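Local coordinates for DNA repair protein XRCC1 (Homo sapiens, PDB 3LQC), which serves as a scaffold in DNA single-strand break repair, assembling repair complexes, here through its N-terminal domain bound to the palm-thumb domain of DNA polymerase beta, at residues E53-D59 against V147-P152; G64-V68 against I130-Y136. Residues are numbered along the deposited sequence.

Interaction 1. Residues E53-D59 against V147-P152; sequences EQIHSVD and VRFHSP
F149 lays its ring beside I55 and V58, its CD1 3.9 Å from I55 CD1 and 3.9 Å from V58 CG2. This is the inner face of an antiparallel strand pair in the beta-sandwich-like N-terminal domain of XRCC1; V58 CG1 meets V147 CG2 at 4.1 Å, and helix 17-25 packs against V147. The axes of strands 57-59 and 147-150 approach to 4.7 Å, 161° between their N-to-C directions. V58 and F149 form a non-hydrogen-bonded pair; D59 and R148 form a hydrogen-bonded one, D59 N to R148 O 2.9 Å and R148 N to D59 O 2.7 Å. S57 O accepts from H150 N at 2.9 Å. A classic beta bulge follows: H56, helical in phi/psi at -68/-54, and S57 both face H150, so H150 O takes H56 N at 2.5 Å and S57 N only weakly at 3.5 Å. On the polar face, an imidazole N-H can donate to a carboxylate: with D59 and H150 both at m chi1, H150 NE2 donates to D59 OD2 at 2.8 Å.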
ATOM      1  N   GLU A  53     -26.447  12.734  13.598  1.00 31.22           N
ATOM      2  CA  GLU A  53     -27.008  11.626  12.840  1.00 34.87           C
ATOM      3  C   GLU A  53     -26.075  10.411  12.824  1.00 33.88           C
ATOM      4  O   GLU A  53     -24.871  10.533  13.052  1.00 30.56           O
ATOM      5  CB  GLU A  53     -27.398  12.074  11.422  1.00 33.56           C
ATOM      6  CG  GLU A  53     -26.256  12.632  10.601  1.00 37.15           C
ATOM      7  CD  GLU A  53     -26.686  13.141   9.230  1.00 31.09           C
ATOM      8  OE1 GLU A  53     -27.579  14.010   9.149  1.00 31.25           O
ATOM      9  OE2 GLU A  53     -26.102  12.685   8.226  1.00 36.11           O
ATOM     10  N   GLN A  54     -26.649   9.235  12.595  1.00 34.49           N
ATOM     11  CA  GLN A  54     -25.870   8.009  12.481  1.00 38.64           C
ATOM     12  C   GLN A  54     -25.694   7.686  11.007  1.00 40.42           C
ATOM     13  O   GLN A  54     -26.668   7.647  10.250  1.00 45.37           O
ATOM     14  CB  GLN A  54     -26.572   6.853  13.193  1.00 41.06           C
ATOM     15  CG  GLN A  54     -25.783   5.553  13.203  1.00 39.62           C
ATOM     16  CD  GLN A  54     -26.494   4.437  13.960  1.00 41.88           C
ATOM     17  OE1 GLN A  54     -27.684   4.194  13.761  1.00 54.71           O
ATOM     18  NE2 GLN A  54     -25.762   3.752  14.825  1.00 34.21           N
ATOM     19  N   ILE A  55     -24.453   7.467  10.592  1.00 32.85           N
ATOM     20  CA  ILE A  55     -24.174   7.269   9.181  1.00 34.49           C
ATOM     21  C   ILE A  55     -23.994   5.797   8.838  1.00 37.41           C
ATOM     22  O   ILE A  55     -23.002   5.172   9.208  1.00 36.81           O
ATOM     23  CB  ILE A  55     -22.970   8.099   8.730  1.00 34.31           C
ATOM     24  CG1 ILE A  55     -23.313   9.584   8.861  1.00 30.80           C
ATOM     25  CG2 ILE A  55     -22.602   7.760   7.301  1.00 31.20           C
ATOM     26  CD1 ILE A  55     -22.159  10.507   8.623  1.00 25.16           C
ATOM     27  N   HIS A  56     -24.982   5.259   8.132  1.00 43.22           N
ATOM     28  CA  HIS A  56     -25.017   3.854   7.752  1.00 44.84           C
ATOM     29  C   HIS A  56     -23.917   3.534   6.743  1.00 42.54           C
ATOM     30  O   HIS A  56     -23.102   2.626   6.946  1.00 35.35           O
ATOM     31  CB  HIS A  56     -26.398   3.519   7.170  1.00 41.81           C
ATOM     32  CG  HIS A  56     -26.499   2.143   6.594  1.00 49.13           C
ATOM     33  ND1 HIS A  56     -26.455   1.898   5.239  1.00 53.71           N
ATOM     34  CD2 HIS A  56     -26.643   0.934   7.191  1.00 54.74           C
ATOM     35  CE1 HIS A  56     -26.565   0.598   5.024  1.00 51.43           C
ATOM     36  NE2 HIS A  56     -26.682  -0.010   6.191  1.00 53.26           N
ATOM     37  N   SER A  57     -23.904   4.301   5.659  1.00 37.18           N
ATOM     38  CA  SER A  57     -22.967   4.098   4.570  1.00 36.14           C
ATOM     39  C   SER A  57     -22.716   5.426   3.858  1.00 35.16           C
ATOM     40  O   SER A  57     -23.434   6.400   4.084  1.00 30.35           O
ATOM     41  CB  SER A  57     -23.521   3.067   3.588  1.00 41.09           C
ATOM     42  OG  SER A  57     -24.789   3.470   3.097  1.00 42.14           O
ATOM     43  N   VAL A  58     -21.703   5.454   2.992  1.00 33.36           N
ATOM     44  CA  VAL A  58     -21.277   6.686   2.339  1.00 30.07           C
ATOM     45  C   VAL A  58     -20.960   6.475   0.862  1.00 31.98           C
ATOM     46  O   VAL A  58     -20.177   5.596   0.515  1.00 33.95           O
ATOM     47  CB  VAL A  58     -20.018   7.259   3.019  1.00 31.11           C
ATOM     48  CG1 VAL A  58     -19.623   8.580   2.372  1.00 31.98           C
ATOM     49  CG2 VAL A  58     -20.252   7.443   4.509  1.00 27.67           C
ATOM     50  N   ASP A  59     -21.573   7.279  -0.002  1.00 29.88           N
ATOM     51  CA  ASP A  59     -21.272   7.248  -1.432  1.00 30.62           C
ATOM     52  C   ASP A  59     -20.515   8.519  -1.802  1.00 31.80           C
ATOM     53  O   ASP A  59     -20.922   9.621  -1.438  1.00 28.68           O
ATOM     54  CB  ASP A  59     -22.549   7.159  -2.273  0.90 33.84           C
ATOM     55  CG  ASP A  59     -23.411   5.959  -1.916  0.90 38.80           C
ATOM     56  OD1 ASP A  59     -22.877   4.961  -1.368  0.90 33.52           O
ATOM     57  OD2 ASP A  59     -24.629   6.014  -2.197  0.90 37.01           O
ATOM     58  N   VAL A 147     -21.053  13.786  -2.296  1.00 26.51           N
ATOM     59  CA  VAL A 147     -20.894  12.843  -1.208  1.00 28.31           C
ATOM     60  C   VAL A 147     -22.276  12.661  -0.603  1.00 29.70           C
ATOM     61  O   VAL A 147     -22.990  13.638  -0.361  1.00 28.01           O
ATOM     62  CB  VAL A 147     -19.883  13.337  -0.149  1.00 25.60           C
ATOM     63  CG1 VAL A 147     -20.189  14.776   0.263  1.00 24.75           C
ATOM     64  CG2 VAL A 147     -19.881  12.409   1.054  1.00 23.05           C
ATOM     65  N   ARG A 148     -22.671  11.410  -0.405  1.00 27.76           N
ATOM     66  CA  ARG A 148     -23.967  11.112   0.181  1.00 28.66           C
ATOM     67  C   ARG A 148     -23.806  10.255   1.423  1.00 31.85           C
ATOM     68  O   ARG A 148     -23.004   9.321   1.455  1.00 28.67           O
ATOM     69  CB  ARG A 148     -24.872  10.411  -0.823  1.00 29.14           C
ATOM     70  CG  ARG A 148     -25.298  11.298  -1.956  1.00 35.15           C
ATOM     71  CD  ARG A 148     -25.755  10.486  -3.148  1.00 36.00           C
ATOM     72  NE  ARG A 148     -25.773  11.318  -4.345  1.00 41.43           N
ATOM     73  CZ  ARG A 148     -25.520  10.865  -5.570  1.00 49.72           C
ATOM     74  NH1 ARG A 148     -25.222   9.576  -5.764  1.00 33.28           N
ATOM     75  NH2 ARG A 148     -25.559  11.703  -6.599  1.00 42.07           N
ATOM     76  N   PHE A 149     -24.571  10.598   2.448  1.00 30.97           N
ATOM     77  CA  PHE A 149     -24.567   9.850   3.685  1.00 35.44           C
ATOM     78  C   PHE A 149     -25.935   9.233   3.875  1.00 37.36           C
ATOM     79  O   PHE A 149     -26.956   9.897   3.722  1.00 38.23           O
ATOM     80  CB  PHE A 149     -24.208  10.768   4.849  1.00 31.29           C
ATOM     81  CG  PHE A 149     -22.979  11.583   4.597  1.00 30.55           C
ATOM     82  CD1 PHE A 149     -21.721  11.040   4.799  1.00 28.96           C
ATOM     83  CD2 PHE A 149     -23.078  12.882   4.133  1.00 27.81           C
ATOM     84  CE1 PHE A 149     -20.585  11.786   4.556  1.00 30.76           C
ATOM     85  CE2 PHE A 149     -21.949  13.632   3.893  1.00 28.12           C
ATOM     86  CZ  PHE A 149     -20.701  13.083   4.098  1.00 28.79           C
ATOM     87  N   HIS A 150     -25.943   7.943   4.178  1.00 39.28           N
ATOM     88  CA  HIS A 150     -27.183   7.216   4.357  1.00 42.61           C
ATOM     89  C   HIS A 150     -27.403   6.909   5.826  1.00 46.36           C
ATOM     90  O   HIS A 150     -26.502   6.434   6.520  1.00 41.94           O
ATOM     91  CB  HIS A 150     -27.181   5.946   3.510  1.00 39.91           C
ATOM     92  CG  HIS A 150     -26.966   6.206   2.053  1.00 42.02           C
ATOM     93  ND1 HIS A 150     -27.956   6.705   1.232  1.00 39.27           N
ATOM     94  CD2 HIS A 150     -25.869   6.057   1.272  1.00 38.47           C
ATOM     95  CE1 HIS A 150     -27.482   6.844   0.009  1.00 34.84           C
ATOM     96  NE2 HIS A 150     -26.218   6.458   0.004  1.00 38.06           N
ATOM     97  N   SER A 151     -28.614   7.195   6.288  1.00 55.78           N
ATOM     98  CA  SER A 151     -28.945   7.087   7.695  1.00 58.64           C
ATOM     99  C   SER A 151     -30.266   6.344   7.865  1.00 67.89           C
ATOM    100  O   SER A 151     -31.110   6.357   6.968  1.00 67.72           O
ATOM    101  CB  SER A 151     -29.039   8.490   8.294  1.00 56.48           C
ATOM    102  OG  SER A 151     -27.998   9.322   7.791  1.00 48.12           O
ATOM    103  N   PRO A 152     -30.442   5.679   9.017  1.00 70.35           N
ATOM    104  CA  PRO A 152     -31.700   5.003   9.360  1.00 73.80           C
ATOM    105  C   PRO A 152     -32.903   5.944   9.270  1.00 78.81           C
ATOM    106  O   PRO A 152     -32.976   6.915  10.027  1.00 73.75           O
ATOM    107  CB  PRO A 152     -31.477   4.574  10.812  1.00 78.55           C
ATOM    108  CG  PRO A 152     -29.994   4.429  10.935  1.00 72.10           C
ATOM    109  CD  PRO A 152     -29.409   5.492  10.050  1.00 64.35           C
TER

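Interaction 2. Residues G64-V68 against I130-Y136; sequences GSAFV and IVCSQPY
A classic beta bulge begins the pairing: A66 and F67 both face S133, whose O accepts from A66 N at 2.8 Å and from F67 N at 2.9 Å. A66 has helical backbone angles (-83/-42), which fit both amides to one carbonyl; F67 and V68 then take ordinary beta-strand angles. S133 N returns a bond to F67 O at 2.9 Å, completing an antiparallel hydrogen-bonded pair, and V68 with C132 is the non-hydrogen-bonded pair, their CA atoms 4.7 Å apart. Before the bulge, G64 turns at phi/psi 94/8, where a CB would jam against the preceding carbonyl. Q134, with chi1 t and chi2 p, bends back so that NE2 donates to G64 O at 3.0 Å, while OE1 accepts from Y136 N at 2.9 Å; NE2 also donates to S99 OG. One amide thus ties the G64 turn to its own loop and to helix 96-101. Small A66 leaves room for Y136, its CB 4.1 Å from Y136 CD2. With chi1 m, F67 CD2, at the ring edge, lies 3.7 Å from S133 CB, and F67 CZ lies 4.1 Å from Y136 CE2. F67, V131, P135 and Y136 touch DNA polymerase beta. On the other face, V68 CG1 meets I130 CG2 at 3.9 Å, and both pack on L144 of strand 143-150. Strand 125-133 lies between 67-73 and 42-49 in the five-stranded sheet, with helix 96-101 beside A66 and Y136.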
ATOM      1  N   GLY A  64     -11.544  14.852  -9.093  1.00 19.81           N
ATOM      2  CA  GLY A  64     -10.132  15.117  -9.303  1.00 22.11           C
ATOM      3  C   GLY A  64      -9.252  14.925  -8.085  1.00 17.65           C
ATOM      4  O   GLY A  64      -8.074  15.273  -8.118  1.00 19.06           O
ATOM      5  N   SER A  65      -9.816  14.388  -7.009  1.00 17.02           N
ATOM      6  CA  SER A  65      -9.044  14.107  -5.803  1.00 15.96           C
ATOM      7  C   SER A  65      -8.298  12.790  -5.967  1.00 18.78           C
ATOM      8  O   SER A  65      -8.801  11.870  -6.608  1.00 21.66           O
ATOM      9  CB  SER A  65      -9.962  13.998  -4.582  1.00 14.97           C
ATOM     10  OG  SER A  65     -10.550  15.237  -4.259  1.00 19.30           O
ATOM     11  N   ALA A  66      -7.111  12.690  -5.376  1.00 16.41           N
ATOM     12  CA  ALA A  66      -6.391  11.424  -5.349  1.00 15.91           C
ATOM     13  C   ALA A  66      -6.898  10.554  -4.208  1.00 18.64           C
ATOM     14  O   ALA A  66      -7.075   9.345  -4.371  1.00 19.73           O
ATOM     15  CB  ALA A  66      -4.898  11.654  -5.217  1.00 17.36           C
ATOM     16  N   PHE A  67      -7.125  11.176  -3.053  1.00 15.89           N
ATOM     17  CA  PHE A  67      -7.605  10.461  -1.873  1.00 16.93           C
ATOM     18  C   PHE A  67      -8.761  11.212  -1.251  1.00 17.23           C
ATOM     19  O   PHE A  67      -8.823  12.428  -1.338  1.00 21.57           O
ATOM     20  CB  PHE A  67      -6.502  10.314  -0.822  1.00 15.36           C
ATOM     21  CG  PHE A  67      -5.168   9.952  -1.384  1.00 16.73           C
ATOM     22  CD1 PHE A  67      -5.004   8.792  -2.118  1.00 12.31           C
ATOM     23  CD2 PHE A  67      -4.067  10.775  -1.170  1.00 19.52           C
ATOM     24  CE1 PHE A  67      -3.776   8.456  -2.638  1.00 14.08           C
ATOM     25  CE2 PHE A  67      -2.821  10.447  -1.695  1.00 18.16           C
ATOM     26  CZ  PHE A  67      -2.675   9.284  -2.426  1.00 14.50           C
ATOM     27  N   VAL A  68      -9.674  10.483  -0.620  1.00 19.92           N
ATOM     28  CA  VAL A  68     -10.747  11.102   0.146  1.00 16.70           C
ATOM     29  C   VAL A  68     -10.881  10.390   1.481  1.00 18.70           C
ATOM     30  O   VAL A  68     -10.782   9.165   1.551  1.00 16.12           O
ATOM     31  CB  VAL A  68     -12.095  11.050  -0.588  1.00 15.80           C
ATOM     32  CG1 VAL A  68     -13.138  11.812   0.198  1.00 16.75           C
ATOM     33  CG2 VAL A  68     -11.972  11.623  -1.982  1.00 14.35           C
ATOM     34  N   ILE A 130     -14.928  16.026   5.463  1.00 15.68           N
ATOM     35  CA  ILE A 130     -14.517  15.308   4.260  1.00 16.93           C
ATOM     36  C   ILE A 130     -13.191  15.888   3.758  1.00 18.82           C
ATOM     37  O   ILE A 130     -13.115  17.070   3.426  1.00 15.47           O
ATOM     38  CB  ILE A 130     -15.581  15.394   3.153  1.00 14.61           C
ATOM     39  CG1 ILE A 130     -16.899  14.773   3.621  1.00 18.32           C
ATOM     40  CG2 ILE A 130     -15.102  14.708   1.902  1.00 13.92           C
ATOM     41  CD1 ILE A 130     -17.810  15.734   4.354  1.00 19.35           C
ATOM     42  N   VAL A 131     -12.148  15.065   3.719  1.00 16.34           N
ATOM     43  CA  VAL A 131     -10.827  15.545   3.324  1.00 16.44           C
ATOM     44  C   VAL A 131     -10.436  15.038   1.947  1.00 14.79           C
ATOM     45  O   VAL A 131     -10.406  13.838   1.707  1.00 16.54           O
ATOM     46  CB  VAL A 131      -9.745  15.142   4.346  1.00 14.74           C
ATOM     47  CG1 VAL A 131      -8.433  15.863   4.040  1.00 13.85           C
ATOM     48  CG2 VAL A 131     -10.206  15.461   5.756  1.00 12.50           C
ATOM     49  N   CYS A 132     -10.139  15.964   1.043  1.00 16.54           N
ATOM     50  CA  CYS A 132      -9.719  15.615  -0.308  1.00 14.05           C
ATOM     51  C   CYS A 132      -8.239  15.909  -0.487  1.00 13.57           C
ATOM     52  O   CYS A 132      -7.785  17.033  -0.288  1.00 18.55           O
ATOM     53  CB  CYS A 132     -10.532  16.400  -1.336  1.00 17.54           C
ATOM     54  SG  CYS A 132     -12.299  16.071  -1.320  1.00 19.00           S
ATOM     55  N   SER A 133      -7.474  14.898  -0.856  1.00 17.18           N
ATOM     56  CA  SER A 133      -6.042  15.084  -1.041  1.00 16.92           C
ATOM     57  C   SER A 133      -5.663  14.870  -2.489  1.00 15.91           C
ATOM     58  O   SER A 133      -6.093  13.900  -3.117  1.00 16.45           O
ATOM     59  CB  SER A 133      -5.255  14.136  -0.148  1.00 14.82           C
ATOM     60  OG  SER A 133      -5.363  14.517   1.206  1.00 21.07           O
ATOM     61  N   GLN A 134      -4.860  15.781  -3.020  1.00 15.65           N
ATOM     62  CA  GLN A 134      -4.418  15.688  -4.404  1.00 17.15           C
ATOM     63  C   GLN A 134      -3.054  16.347  -4.560  1.00 18.38           C
ATOM     64  O   GLN A 134      -2.950  17.447  -5.099  1.00 15.74           O
ATOM     65  CB  GLN A 134      -5.444  16.327  -5.343  1.00 16.16           C
ATOM     66  CG  GLN A 134      -5.089  16.247  -6.830  1.00 19.13           C
ATOM     67  CD  GLN A 134      -4.487  14.909  -7.224  1.00 16.02           C
ATOM     68  OE1 GLN A 134      -3.303  14.662  -7.004  1.00 17.39           O
ATOM     69  NE2 GLN A 134      -5.299  14.045  -7.819  1.00 14.54           N
ATOM     70  N   PRO A 135      -2.003  15.657  -4.084  1.00 16.44           N
ATOM     71  CA  PRO A 135      -0.619  16.133  -4.042  1.00 17.94           C
ATOM     72  C   PRO A 135       0.010  16.153  -5.419  1.00 18.61           C
ATOM     73  O   PRO A 135       1.068  16.757  -5.581  1.00 16.20           O
ATOM     74  CB  PRO A 135       0.108  15.069  -3.206  1.00 16.68           C
ATOM     75  CG  PRO A 135      -0.911  14.106  -2.766  1.00 19.27           C
ATOM     76  CD  PRO A 135      -2.112  14.265  -3.627  1.00 19.37           C
ATOM     77  N   TYR A 136      -0.623  15.489  -6.383  1.00 18.11           N
ATOM     78  CA  TYR A 136      -0.018  15.265  -7.695  1.00 19.75           C
ATOM     79  C   TYR A 136      -0.522  16.253  -8.733  1.00 19.25           C
ATOM     80  O   TYR A 136       0.053  16.381  -9.807  1.00 21.88           O
ATOM     81  CB  TYR A 136      -0.278  13.822  -8.153  1.00 15.88           C
ATOM     82  CG  TYR A 136      -0.020  12.830  -7.053  1.00 17.80           C
ATOM     83  CD1 TYR A 136       1.247  12.705  -6.498  1.00 18.05           C
ATOM     84  CD2 TYR A 136      -1.042  12.039  -6.543  1.00 16.54           C
ATOM     85  CE1 TYR A 136       1.496  11.810  -5.479  1.00 17.71           C
ATOM     86  CE2 TYR A 136      -0.802  11.142  -5.511  1.00 13.78           C
ATOM     87  CZ  TYR A 136       0.470  11.035  -4.986  1.00 16.02           C
ATOM     88  OH  TYR A 136       0.733  10.161  -3.960  1.00 17.49           O
TER

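In the fold
From the N terminus, the chain passes through strands 7-12 and 42-49 before E53-D59 opens the loop that interaction 1 will close. Strand 57-63 is followed, after a short turn, by strand 67-73; G64-V68, which spans that turn and the strand's start, opens a shorter loop; strand 125-133 closes it at interaction 2, and strand 143-150 then closes the outer one at V147-P152. The contacts therefore nest, 2 within 1. Interaction 1 belongs to the three-stranded sheet, interaction 2 to the five-stranded sheet, and their centres lie 20 Å apart on opposite sides of the chain's centre. They still meet between the sheets, where F149 CZ packs 3.9 Å from I130 CD1. Polymerase beta touches interaction 2 alone.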